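Local coordinates for DCN1-like protein 3 (PDB 4GBA) that contributes to cullin neddylation, helping NEDD8 pass from N-terminally acetylated E2 enzymes to cullin-RBX complexes, at residues 60-63 and 64-68. Residues are numbered along the deposited sequence; the frame is centred on the assembly and turned at random.
Sequences TRKE and FFDGC
Thr60 O accepts from Phe64 N at 3.0 Å, the first of four i to i+4 bonds that bind residues 60-63 to 64-68 as the opening turns of helix 61-71. The same pattern runs through Arg61 and Phe65, Lys62 and Asp66, and, between the two segments, reaches Gly67 N on Glu63 O at 2.7 Å. The helix starts with a capping box: Glu63 N reaches back to Thr60 OG1 (3.2 Å), and Thr60 N gives its hydrogen to Glu63 OE1 (2.9 Å), which it meets from above the carboxylate plane. Glu63 CG lies beside its own backbone N (chi1 -70°), which turns the carboxylate back toward the cap.

Arg61 and Phe65 pair one turn apart. The arginine chain runs extended from CG to NE, and Phe65 lies over one face of its guanidinium, offset toward the rim, with the two planes 23° apart and Arg61 NH2 3.7 Å from Phe65 CZ. The near edge of the ring also borders the backbone, with Phe65 CD2 3.2 Å from Arg61 O. Lys62, exposed to solvent, bends at its last torsion (chi4 59°) to bring NZ to 3.2 Å from Asp66 OD2, a salt bridge whose hydrogen bond is weak.

Strand 59-60, antiparallel to 22-23, leads directly into this helix within the DCUN1 domain. Helix 7-13 packs alongside: the Phe12 ring meets that of Phe64 at a slant, Leu8 touches Phe64 and Cys68, and Glu9 forms a salt bridge with Arg61 NH2, tying the guanidinium that lies against Phe65 to that neighbouring helix.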
loop_
_atom_site.group_PDB
_atom_site.type_symbol
_atom_site.label_atom_id
_atom_site.label_comp_id
_atom_site.label_asym_id
_atom_site.label_seq_id
_atom_site.Cartn_x
_atom_site.Cartn_y
_atom_site.Cartn_z
ATOM N N THR A 60 -12.077 -5.832 -10.809
ATOM C CA THR A 60 -13.093 -5.930 -11.858
ATOM C C THR A 60 -12.611 -6.903 -12.931
ATOM O O THR A 60 -11.409 -7.166 -13.052
ATOM C CB THR A 60 -13.370 -4.565 -12.531
ATOM O OG1 THR A 60 -12.210 -4.156 -13.263
ATOM C CG2 THR A 60 -13.718 -3.504 -11.490
ATOM N N ARG A 61 -13.541 -7.433 -13.715
ATOM C CA ARG A 61 -13.165 -8.270 -14.849
ATOM C C ARG A 61 -12.005 -7.682 -15.666
ATOM O O ARG A 61 -11.054 -8.390 -15.977
ATOM C CB ARG A 61 -14.367 -8.524 -15.751
ATOM C CG ARG A 61 -14.002 -9.221 -17.045
ATOM C CD ARG A 61 -15.226 -9.571 -17.874
ATOM N NE ARG A 61 -14.944 -10.695 -18.759
ATOM C CZ ARG A 61 -15.278 -11.958 -18.495
ATOM N NH1 ARG A 61 -15.936 -12.265 -17.379
ATOM N NH2 ARG A 61 -14.967 -12.914 -19.360
ATOM N N LYS A 62 -12.075 -6.393 -16.005
ATOM C CA LYS A 62 -11.035 -5.759 -16.808
ATOM C C LYS A 62 -9.671 -5.678 -16.125
ATOM O O LYS A 62 -8.631 -5.868 -16.765
ATOM C CB LYS A 62 -11.453 -4.352 -17.249
ATOM C CG LYS A 62 -10.472 -3.742 -18.253
ATOM C CD LYS A 62 -10.790 -2.293 -18.575
ATOM C CE LYS A 62 -9.693 -1.679 -19.436
ATOM N NZ LYS A 62 -9.512 -2.430 -20.722
ATOM N N GLU A 63 -9.673 -5.358 -14.836
ATOM C CA GLU A 63 -8.433 -5.298 -14.058
ATOM C C GLU A 63 -7.771 -6.674 -14.029
ATOM O O GLU A 63 -6.569 -6.816 -14.262
ATOM C CB GLU A 63 -8.711 -4.799 -12.627
ATOM C CG GLU A 63 -9.092 -3.316 -12.556
ATOM C CD GLU A 63 -9.839 -2.922 -11.270
ATOM O OE1 GLU A 63 -10.099 -3.786 -10.396
ATOM O OE2 GLU A 63 -10.175 -1.726 -11.134
ATOM N N PHE A 64 -8.576 -7.690 -13.754
ATOM C CA PHE A 64 -8.069 -9.038 -13.644
ATOM C C PHE A 64 -7.492 -9.503 -14.992
ATOM O O PHE A 64 -6.354 -9.986 -15.070
ATOM C CB PHE A 64 -9.165 -9.978 -13.133
ATOM C CG PHE A 64 -8.653 -11.321 -12.728
ATOM C CD1 PHE A 64 -8.095 -11.514 -11.471
ATOM C CD2 PHE A 64 -8.703 -12.397 -13.613
ATOM C CE1 PHE A 64 -7.607 -12.764 -11.093
ATOM C CE2 PHE A 64 -8.220 -13.646 -13.242
ATOM C CZ PHE A 64 -7.674 -13.826 -11.972
ATOM N N PHE A 65 -8.266 -9.341 -16.056
ATOM C CA PHE A 65 -7.792 -9.716 -17.385
ATOM C C PHE A 65 -6.580 -8.912 -17.860
ATOM O O PHE A 65 -5.600 -9.487 -18.333
ATOM C CB PHE A 65 -8.928 -9.636 -18.403
ATOM C CG PHE A 65 -9.777 -10.869 -18.443
ATOM C CD1 PHE A 65 -9.703 -11.744 -19.522
ATOM C CD2 PHE A 65 -10.627 -11.175 -17.387
ATOM C CE1 PHE A 65 -10.481 -12.892 -19.555
ATOM C CE2 PHE A 65 -11.402 -12.323 -17.413
ATOM C CZ PHE A 65 -11.332 -13.182 -18.496
ATOM N N ASP A 66 -6.648 -7.589 -17.739
ATOM C CA ASP A 66 -5.527 -6.735 -18.129
ATOM C C ASP A 66 -4.295 -7.008 -17.282
ATOM O O ASP A 66 -3.177 -6.929 -17.778
ATOM C CB ASP A 66 -5.888 -5.255 -17.982
ATOM C CG ASP A 66 -6.697 -4.718 -19.147
ATOM O OD1 ASP A 66 -7.052 -5.491 -20.061
ATOM O OD2 ASP A 66 -6.990 -3.506 -19.130
ATOM N N GLY A 67 -4.506 -7.291 -15.998
ATOM C CA GLY A 67 -3.415 -7.524 -15.072
ATOM C C GLY A 67 -2.758 -8.881 -15.281
ATOM O O GLY A 67 -1.526 -9.004 -15.272
ATOM N N CYS A 68 -3.577 -9.914 -15.469
ATOM C CA CYS A 68 -3.036 -11.226 -15.818
ATOM C C CYS A 68 -2.267 -11.177 -17.135
ATOM O O CYS A 68 -1.121 -11.608 -17.188
ATOM C CB CYS A 68 -4.120 -12.294 -15.826
ATOM S SG CYS A 68 -4.668 -12.725 -14.151
#